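O-methyltransferase (Burkholderia thailandensis, PDB 3MCZ) probably transfers a methyl group from S-adenosylmethionine to an oxygen of a substrate that remains unidentified, working as a dimer. Local coordinates at residues 285-290 and 314-319; 18-23 and 296-301; 48-53 and 93-98. All blocks are in the same frame, centred on the assembly; numbering follows the deposited sequence. Where two conformers were deposited one is given.

Contact 1. Residues 285-290 and 314-319; sequences ILTMTM and GELHPT
The imidazole of His-317 has the carbonyl O of Glu-315 over one face, 3.7 Å above the ring plane and displaced toward its rim; the ring also meets Trp-321 at about 45°. Its NE2 is bonded to Phe-261 O, so the side chain is anchored away from the strand, and His-317 joins the contact through its backbone.

Thr-319 makes the direct link. Its OG1 lies beside its own backbone N and anti to the carbonyl carbon (chi1 -51°), and accepts from Met-290 N at 3.0 Å. Thr-319 N in turn donates to Met-290 O, 2.9 Å away and in the carbonyl plane, with an angle of 160° at the hydrogen. Since Pro-318 is the N-cap, this carbonyl satisfies the first amide of helix 319-328. One buried water is held by four bonds: it accepts from the hydroxyls of Thr-287 and Thr-319, the latter OG1 only 2.6 Å from it, and donates to the carbonyls of Met-288 and His-317. Threonines suit such a site, offering a hydroxyl and a methyl from a short side chain.

The apolar part is built on Leu-316. Met-288 crosses it roughly perpendicularly, CB to Leu-316 CD2 at 3.7 Å, while Met-290 meets it tip to tip; both methionines are selenomethionine. Bending at its last torsion, Met-290 brings SE to 3.0 Å from Leu-316 O and 3.8 Å from Pro-318 CD, a long unbranched chain lying against the loop at Leu-316 to Pro-318.

The contact thus joins the end of strand 281-288 in the Rossmann-like sheet to the start of helix 319-328. Strand 341-347 runs antiparallel alongside, pairing Thr-287 with Thr-342, and helix 298-310 packs on Met-288 and Leu-316 through Phe-303 and Ser-300.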
loop_
_atom_site.group_PDB
_atom_site.type_symbol
_atom_site.label_atom_id
_atom_site.label_comp_id
_atom_site.label_asym_id
_atom_site.label_seq_id
_atom_site.Cartn_x
_atom_site.Cartn_y
_atom_site.Cartn_z
ATOM N N ILE A 285 -9.928 -20.561 23.170
ATOM C CA ILE A 285 -8.853 -19.863 22.484
ATOM C C ILE A 285 -9.297 -19.484 21.081
ATOM O O ILE A 285 -9.593 -20.330 20.274
ATOM C CB ILE A 285 -7.582 -20.701 22.379
ATOM C CG1 ILE A 285 -7.103 -21.187 23.770
ATOM C CG2 ILE A 285 -6.476 -19.877 21.625
ATOM C CD1 ILE A 285 -5.928 -22.193 23.743
ATOM N N LEU A 286 -9.340 -18.189 20.817
ATOM C CA LEU A 286 -9.660 -17.684 19.511
ATOM C C LEU A 286 -8.338 -17.329 18.836
ATOM O O LEU A 286 -7.528 -16.588 19.390
ATOM C CB LEU A 286 -10.506 -16.441 19.667
ATOM C CG LEU A 286 -11.045 -15.837 18.390
ATOM C CD1 LEU A 286 -11.992 -16.813 17.675
ATOM C CD2 LEU A 286 -11.772 -14.528 18.775
ATOM N N THR A 287 -8.128 -17.853 17.643
ATOM C CA THR A 287 -6.868 -17.685 16.969
ATOM C C THR A 287 -7.085 -17.685 15.449
ATOM O O THR A 287 -7.961 -18.403 14.922
ATOM C CB THR A 287 -5.871 -18.761 17.435
ATOM O OG1 THR A 287 -4.593 -18.479 16.876
ATOM C CG2 THR A 287 -6.302 -20.200 17.004
HETATM N N MSE A 288 -6.320 -16.872 14.726
HETATM C CA MSE A 288 -6.448 -16.892 13.275
HETATM C C MSE A 288 -6.051 -18.271 12.754
HETATM O O MSE A 288 -5.004 -18.813 13.107
HETATM C CB MSE A 288 -5.573 -15.851 12.580
HETATM C CG MSE A 288 -5.808 -15.883 11.048
HETATM SE SE MSE A 288 -5.068 -14.306 10.200
HETATM C CE MSE A 288 -6.270 -13.177 11.226
ATOM N N THR A 289 -6.844 -18.808 11.855
ATOM C CA THR A 289 -6.614 -20.180 11.377
ATOM C C THR A 289 -5.313 -20.264 10.565
ATOM O O THR A 289 -5.088 -19.465 9.640
ATOM C CB THR A 289 -7.766 -20.618 10.490
ATOM O OG1 THR A 289 -8.981 -20.503 11.228
ATOM C CG2 THR A 289 -7.595 -22.057 9.995
HETATM N N MSE A 290 -4.457 -21.202 10.934
HETATM C CA MSE A 290 -3.188 -21.407 10.241
HETATM C C MSE A 290 -2.878 -22.891 10.236
HETATM O O MSE A 290 -2.823 -23.514 11.305
HETATM C CB MSE A 290 -2.081 -20.643 10.974
HETATM C CG MSE A 290 -0.680 -21.090 10.594
HETATM SE SE MSE A 290 0.716 -20.266 11.646
HETATM C CE MSE A 290 1.018 -18.915 10.200
ATOM N N GLY A 314 6.254 -11.503 18.083
ATOM C CA GLY A 314 5.013 -11.658 17.325
ATOM C C GLY A 314 5.106 -12.809 16.341
ATOM O O GLY A 314 6.083 -12.920 15.569
ATOM N N GLU A 315 4.105 -13.681 16.337
ATOM C CA GLU A 315 4.129 -14.818 15.441
ATOM C C GLU A 315 2.818 -15.548 15.560
ATOM O O GLU A 315 2.342 -15.741 16.696
ATOM C CB GLU A 315 5.258 -15.754 15.851
ATOM C CG GLU A 315 5.257 -17.087 15.101
ATOM C CD GLU A 315 6.450 -17.999 15.446
ATOM O OE1 GLU A 315 7.141 -17.752 16.466
ATOM O OE2 GLU A 315 6.680 -18.991 14.686
ATOM N N LEU A 316 2.236 -15.966 14.444
ATOM C CA LEU A 316 1.001 -16.737 14.486
ATOM C C LEU A 316 1.422 -18.190 14.574
ATOM O O LEU A 316 2.147 -18.640 13.744
ATOM C CB LEU A 316 0.115 -16.500 13.250
ATOM C CG LEU A 316 -1.262 -17.185 13.264
ATOM C CD1 LEU A 316 -2.102 -16.833 14.501
ATOM C CD2 LEU A 316 -2.024 -16.867 11.928
ATOM N N HIS A 317 0.961 -18.907 15.595
ATOM C CA HIS A 317 1.241 -20.314 15.762
ATOM C C HIS A 317 0.178 -21.169 15.059
ATOM O O HIS A 317 -1.013 -20.804 15.058
ATOM C CB HIS A 317 1.319 -20.648 17.252
ATOM C CG HIS A 317 2.309 -19.788 17.972
ATOM N ND1 HIS A 317 3.659 -19.842 17.696
ATOM C CD2 HIS A 317 2.147 -18.824 18.900
ATOM C CE1 HIS A 317 4.290 -18.952 18.446
ATOM N NE2 HIS A 317 3.396 -18.327 19.192
ATOM N N PRO A 318 0.603 -22.283 14.458
ATOM C CA PRO A 318 -0.385 -23.123 13.795
ATOM C C PRO A 318 -1.493 -23.609 14.712
ATOM O O PRO A 318 -1.250 -23.997 15.851
ATOM C CB PRO A 318 0.428 -24.294 13.247
ATOM C CG PRO A 318 1.868 -23.745 13.124
ATOM C CD PRO A 318 1.994 -22.752 14.234
ATOM N N THR A 319 -2.704 -23.629 14.165
ATOM C CA THR A 319 -3.880 -24.007 14.919
ATOM C C THR A 319 -3.844 -25.442 15.411
ATOM O O THR A 319 -4.209 -25.677 16.547
ATOM C CB THR A 319 -5.161 -23.668 14.097
ATOM O OG1 THR A 319 -5.061 -22.289 13.675
ATOM C CG2 THR A 319 -6.412 -23.875 14.948
HETATM O O HOH W 1 -3.714 -20.455 14.856
#

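Contact 2. Residues 18-23 and 296-301; sequences DKAALT and TPALSA
Hydrogen bonding across this surface contact amounts to one weak bond, from Ala-298 N to Asp-18 O, at 3.2 Å and bent to 123° at the hydrogen. Within 296-301 the bonding is firmer: Pro-297 O accepts from Ser-300 N at 2.9 Å and from Ser-300 OG at 2.6 Å, the hydroxyl lying in the carbonyl plane. A serine suits this place because its short arm can fold back over the first turn. Thr-296 turns its OG1 to Asp-293 and Asn-291.

The peptide bond between Thr-296 and Pro-297 is cis, a form that proline tolerates well, and it makes a sharp bend just ahead of helix 298-310. The contact therefore sets the loop leading to helix 25-33 of the dimerisation domain against the beginning of a helix in the methyltransferase domain.

Apolar packing comes down to two methyl groups: Ala-20 CB meets Ala-298 CB at 3.5 Å, tighter than usual carbon contact, and alanines allow the backbones to approach so closely. More loosely, Thr-296 CG2 lies 4.3 Å from Asp-18 O. The second subunit packs its Ala-82 on Ala-298 and Ala-301, and its Leu-85 on Leu-22.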
loop_
_atom_site.group_PDB
_atom_site.type_symbol
_atom_site.label_atom_id
_atom_site.label_comp_id
_atom_site.label_asym_id
_atom_site.label_seq_id
_atom_site.Cartn_x
_atom_site.Cartn_y
_atom_site.Cartn_z
ATOM N N ASP A 18 -6.948 -20.108 0.180
ATOM C CA ASP A 18 -5.698 -20.834 0.406
ATOM C C ASP A 18 -4.487 -20.165 -0.290
ATOM O O ASP A 18 -3.389 -20.113 0.267
ATOM C CB ASP A 18 -5.836 -22.273 -0.085
ATOM C CG ASP A 18 -6.605 -23.169 0.890
ATOM O OD1 ASP A 18 -6.865 -22.765 2.050
ATOM O OD2 ASP A 18 -6.937 -24.297 0.483
ATOM N N LYS A 19 -4.712 -19.650 -1.501
ATOM C CA LYS A 19 -3.633 -19.144 -2.358
ATOM C C LYS A 19 -3.755 -17.633 -2.618
ATOM O O LYS A 19 -4.847 -17.128 -2.827
ATOM C CB LYS A 19 -3.650 -19.917 -3.683
ATOM C CG LYS A 19 -3.298 -21.408 -3.526
ATOM C CD LYS A 19 -1.773 -21.630 -3.470
ATOM C CE LYS A 19 -1.418 -23.103 -3.143
ATOM N NZ LYS A 19 -2.074 -24.085 -4.058
ATOM N N ALA A 20 -2.623 -16.932 -2.579
ATOM C CA ALA A 20 -2.540 -15.488 -2.867
ATOM C C ALA A 20 -1.315 -15.180 -3.755
ATOM O O ALA A 20 -0.761 -14.096 -3.684
ATOM C CB ALA A 20 -2.428 -14.692 -1.569
ATOM N N ALA A 21 -0.894 -16.134 -4.580
ATOM C CA ALA A 21 0.348 -15.999 -5.338
ATOM C C ALA A 21 0.242 -14.895 -6.410
ATOM O O ALA A 21 -0.801 -14.764 -7.075
ATOM C CB ALA A 21 0.697 -17.330 -5.988
ATOM N N LEU A 22 1.311 -14.098 -6.550
ATOM C CA LEU A 22 1.484 -13.210 -7.722
ATOM C C LEU A 22 1.892 -14.085 -8.886
ATOM O O LEU A 22 2.699 -14.999 -8.710
ATOM C CB LEU A 22 2.595 -12.199 -7.469
ATOM C CG LEU A 22 2.321 -11.273 -6.299
ATOM C CD1 LEU A 22 3.643 -10.854 -5.683
ATOM C CD2 LEU A 22 1.522 -10.056 -6.740
ATOM N N THR A 23 1.319 -13.849 -10.055
ATOM C CA THR A 23 1.584 -14.731 -11.182
ATOM C C THR A 23 1.860 -13.983 -12.467
ATOM O O THR A 23 1.845 -14.578 -13.532
ATOM C CB THR A 23 0.429 -15.750 -11.393
ATOM O OG1 THR A 23 -0.789 -15.058 -11.681
ATOM C CG2 THR A 23 0.246 -16.638 -10.151
ATOM N N THR A 296 -0.767 -21.641 4.569
ATOM C CA THR A 296 -2.147 -21.759 4.218
ATOM C C THR A 296 -2.990 -21.610 5.473
ATOM O O THR A 296 -2.620 -22.159 6.511
ATOM C CB THR A 296 -2.415 -23.103 3.534
ATOM O OG1 THR A 296 -2.135 -24.151 4.427
ATOM C CG2 THR A 296 -1.480 -23.325 2.425
ATOM N N PRO A 297 -4.087 -20.833 5.401
ATOM C CA PRO A 297 -4.447 -19.902 4.302
ATOM C C PRO A 297 -3.421 -18.796 4.138
ATOM O O PRO A 297 -2.758 -18.439 5.102
ATOM C CB PRO A 297 -5.789 -19.294 4.746
ATOM C CG PRO A 297 -6.136 -19.933 6.046
ATOM C CD PRO A 297 -5.082 -20.861 6.482
ATOM N N ALA A 298 -3.279 -18.261 2.916
ATOM C CA ALA A 298 -2.190 -17.341 2.630
ATOM C C ALA A 298 -2.183 -16.145 3.577
ATOM O O ALA A 298 -1.112 -15.640 3.972
ATOM C CB ALA A 298 -2.253 -16.857 1.154
ATOM N N LEU A 299 -3.363 -15.632 3.894
ATOM C CA LEU A 299 -3.419 -14.437 4.741
ATOM C C LEU A 299 -2.927 -14.711 6.186
ATOM O O LEU A 299 -2.492 -13.793 6.874
ATOM C CB LEU A 299 -4.806 -13.781 4.666
ATOM C CG LEU A 299 -5.059 -13.076 3.301
ATOM C CD1 LEU A 299 -6.469 -12.455 3.265
ATOM C CD2 LEU A 299 -3.977 -11.990 2.916
ATOM N N SER A 300 -2.863 -15.970 6.603
ATOM C CA SER A 300 -2.246 -16.326 7.893
ATOM C C SER A 300 -0.749 -16.070 7.954
ATOM O O SER A 300 -0.249 -15.594 8.973
ATOM C CB SER A 300 -2.546 -17.808 8.283
ATOM O OG SER A 300 -1.804 -18.740 7.510
ATOM N N ALA A 301 -0.028 -16.338 6.869
ATOM C CA ALA A 301 1.400 -16.027 6.803
ATOM C C ALA A 301 1.648 -14.514 6.856
ATOM O O ALA A 301 2.584 -14.053 7.523
ATOM C CB ALA A 301 2.023 -16.610 5.534
#

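Contact 3. Residues 48-53 and 93-98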
loop_
_atom_site.group_PDB
_atom_site.type_symbol
_atom_site.label_atom_id
_atom_site.label_comp_id
_atom_site.label_asym_id
_atom_site.label_seq_id
_atom_site.Cartn_x
_atom_site.Cartn_y
_atom_site.Cartn_z
ATOM N N LYS A 48 -9.672 14.978 8.054
ATOM C CA LYS A 48 -11.144 15.011 8.147
ATOM C C LYS A 48 -11.805 15.722 6.937
ATOM O O LYS A 48 -12.733 16.527 7.095
ATOM C CB LYS A 48 -11.619 15.649 9.471
ATOM C CG LYS A 48 -11.043 14.979 10.716
ATOM C CD LYS A 48 -11.417 15.738 12.002
ATOM C CE LYS A 48 -10.898 14.974 13.234
ATOM N NZ LYS A 48 -9.398 15.027 13.335
ATOM N N LEU A 49 -11.312 15.435 5.742
ATOM C CA LEU A 49 -11.836 16.060 4.532
ATOM C C LEU A 49 -13.305 15.710 4.324
ATOM O O LEU A 49 -14.106 16.532 3.880
ATOM C CB LEU A 49 -11.009 15.597 3.324
ATOM C CG LEU A 49 -11.430 16.106 1.950
ATOM C CD1 LEU A 49 -11.304 17.623 1.848
ATOM C CD2 LEU A 49 -10.592 15.421 0.861
ATOM N N PHE A 50 -13.668 14.479 4.659
ATOM C CA PHE A 50 -15.021 13.982 4.372
ATOM C C PHE A 50 -16.125 14.568 5.264
ATOM O O PHE A 50 -17.323 14.449 4.954
ATOM C CB PHE A 50 -15.047 12.461 4.425
ATOM C CG PHE A 50 -14.099 11.817 3.470
ATOM C CD1 PHE A 50 -14.219 12.017 2.111
ATOM C CD2 PHE A 50 -13.055 10.997 3.939
ATOM C CE1 PHE A 50 -13.332 11.393 1.227
ATOM C CE2 PHE A 50 -12.174 10.379 3.062
ATOM C CZ PHE A 50 -12.313 10.583 1.701
ATOM N N ASP A 51 -15.720 15.201 6.359
ATOM C CA ASP A 51 -16.643 15.943 7.192
ATOM C C ASP A 51 -17.080 17.202 6.448
ATOM O O ASP A 51 -18.233 17.617 6.571
ATOM C CB ASP A 51 -15.998 16.311 8.536
ATOM C CG ASP A 51 -16.023 15.158 9.535
ATOM O OD1 ASP A 51 -16.037 13.980 9.118
ATOM O OD2 ASP A 51 -16.050 15.432 10.753
ATOM N N LEU A 52 -16.166 17.820 5.696
ATOM C CA LEU A 52 -16.510 19.014 4.896
ATOM C C LEU A 52 -17.448 18.669 3.744
ATOM O O LEU A 52 -18.393 19.414 3.452
ATOM C CB LEU A 52 -15.257 19.707 4.350
ATOM C CG LEU A 52 -15.483 21.085 3.703
ATOM C CD1 LEU A 52 -15.891 22.157 4.736
ATOM C CD2 LEU A 52 -14.240 21.521 2.928
ATOM N N THR A 53 -17.201 17.526 3.105
ATOM C CA THR A 53 -17.949 17.108 1.932
ATOM C C THR A 53 -19.228 16.315 2.269
ATOM O O THR A 53 -19.796 15.672 1.399
ATOM C CB THR A 53 -17.022 16.299 0.948
ATOM O OG1 THR A 53 -16.348 15.245 1.649
ATOM C CG2 THR A 53 -15.965 17.207 0.338
ATOM N N PHE A 93 -18.419 18.406 -5.206
ATOM C CA PHE A 93 -18.104 17.077 -4.727
ATOM C C PHE A 93 -18.768 16.858 -3.391
ATOM O O PHE A 93 -18.671 17.712 -2.499
ATOM C CB PHE A 93 -16.590 16.932 -4.533
ATOM C CG PHE A 93 -15.803 16.966 -5.813
ATOM C CD1 PHE A 93 -15.397 18.173 -6.353
ATOM C CD2 PHE A 93 -15.451 15.788 -6.475
ATOM C CE1 PHE A 93 -14.664 18.215 -7.540
ATOM C CE2 PHE A 93 -14.695 15.842 -7.655
ATOM C CZ PHE A 93 -14.325 17.059 -8.179
ATOM N N ARG A 94 -19.403 15.698 -3.266
ATOM C CA ARG A 94 -20.070 15.302 -2.036
ATOM C C ARG A 94 -19.804 13.822 -1.772
ATOM O O ARG A 94 -19.501 13.051 -2.688
ATOM C CB ARG A 94 -21.577 15.595 -2.106
ATOM C CG ARG A 94 -22.372 14.679 -3.024
ATOM C CD ARG A 94 -23.875 14.990 -2.970
ATOM N NE ARG A 94 -24.626 14.034 -3.777
ATOM C CZ ARG A 94 -24.645 14.051 -5.104
ATOM N NH1 ARG A 94 -23.963 14.981 -5.761
ATOM N NH2 ARG A 94 -25.344 13.145 -5.776
ATOM N N ASN A 95 -19.891 13.440 -0.503
ATOM C CA ASN A 95 -19.655 12.068 -0.079
ATOM C C ASN A 95 -20.589 11.064 -0.700
ATOM O O ASN A 95 -21.793 11.281 -0.783
ATOM C CB ASN A 95 -19.816 11.936 1.430
ATOM C CG ASN A 95 -18.770 12.693 2.193
ATOM O OD1 ASN A 95 -17.732 13.038 1.644
ATOM N ND2 ASN A 95 -19.026 12.931 3.473
ATOM N N THR A 96 -20.028 9.921 -1.059
ATOM C CA THR A 96 -20.831 8.769 -1.430
ATOM C C THR A 96 -21.396 8.101 -0.174
ATOM O O THR A 96 -21.011 8.449 0.946
ATOM C CB THR A 96 -20.007 7.744 -2.164
ATOM O OG1 THR A 96 -18.890 7.377 -1.337
ATOM C CG2 THR A 96 -19.525 8.341 -3.487
ATOM N N ALA A 97 -22.300 7.143 -0.385
ATOM C CA ALA A 97 -22.924 6.410 0.713
ATOM C C ALA A 97 -21.869 5.753 1.606
ATOM O O ALA A 97 -21.890 5.894 2.818
ATOM C CB ALA A 97 -23.931 5.378 0.174
ATOM N N LEU A 98 -20.919 5.058 0.991
ATOM C CA LEU A 98 -19.825 4.417 1.738
ATOM C C LEU A 98 -19.064 5.427 2.615
ATOM O O LEU A 98 -18.841 5.215 3.805
ATOM C CB LEU A 98 -18.844 3.792 0.735
ATOM C CG LEU A 98 -17.677 2.978 1.292
ATOM C CD1 LEU A 98 -18.202 1.692 1.911
ATOM C CD2 LEU A 98 -16.662 2.711 0.189
#
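The hairpin of strands 86-89 and 92-95 is consistent with the wing of a winged-helix fold, to which the dimerisation domain of this family is related, and here its second strand meets the end of the short helical turn 49-52. Asn-95 N donates to Thr-53 O at 2.9 Å, approaching from above the carbonyl plane, so the chain leaving the turn is tied along the edge of the hairpin. Arg-94 CA adds a CA-H...O contact to Thr-53 O at 3.5 Å, while the rest of the arginine extends away to the surface.

Asn-95 carries the contact because its amide offers a donor and an acceptor at once. With CG anti to its own carbonyl carbon (chi1 -66°), it sends ND2 to Phe-50 O, a nearly straight bond of 2.7 Å and 172° that lies in both the amide and the carbonyl planes and uses a lone pair. Its OD1 accepts from Thr-53 OG1 at 2.6 Å, the hydroxyl standing above the amide plane. ND2 has a second partner in Glu-100, which would help fix the amide's orientation. The ring of Phe-50 is turned 66° from that amide and presents an edge to it, CD1 being 3.7 Å from Asn-95 OD1. Thr-53 uses both branches: the hydroxyl grips Asn-95, and CG2 lies 4.0 Å from Phe-93 O.

Helix 70-82 packs against the hairpin through Phe-93, whose ring meets His-78 edge-to-face, and its Leu-76 and Leu-80 pack on Leu-49; Leu-49 and Leu-52 also rest on helix 59-66, and past Thr-96, an N-cap, helix 97-103 begins.

How the contacts relate
Contact 3 lies wholly in the dimerisation domain and contact 1 wholly in the Rossmann-like domain, their centres about 38 Å apart on opposite sides of the chain's centre. Contact 2 bridges the two domains, with its centre about 15 Å from that of contact 1 and about 34 Å from that of contact 3. Contacts 1 and 2 touch through Ser-300 and Pro-297, at the start of helix 298-310, which follows strand 281-288 in the chain. In sequence, contact 3 closes before contact 1 opens, whereas 18-23 comes before both and 296-301 falls between the two halves of contact 1. Contacts 1 and 2 both reach the second subunit, so domain joining and dimer packing occur in the same region.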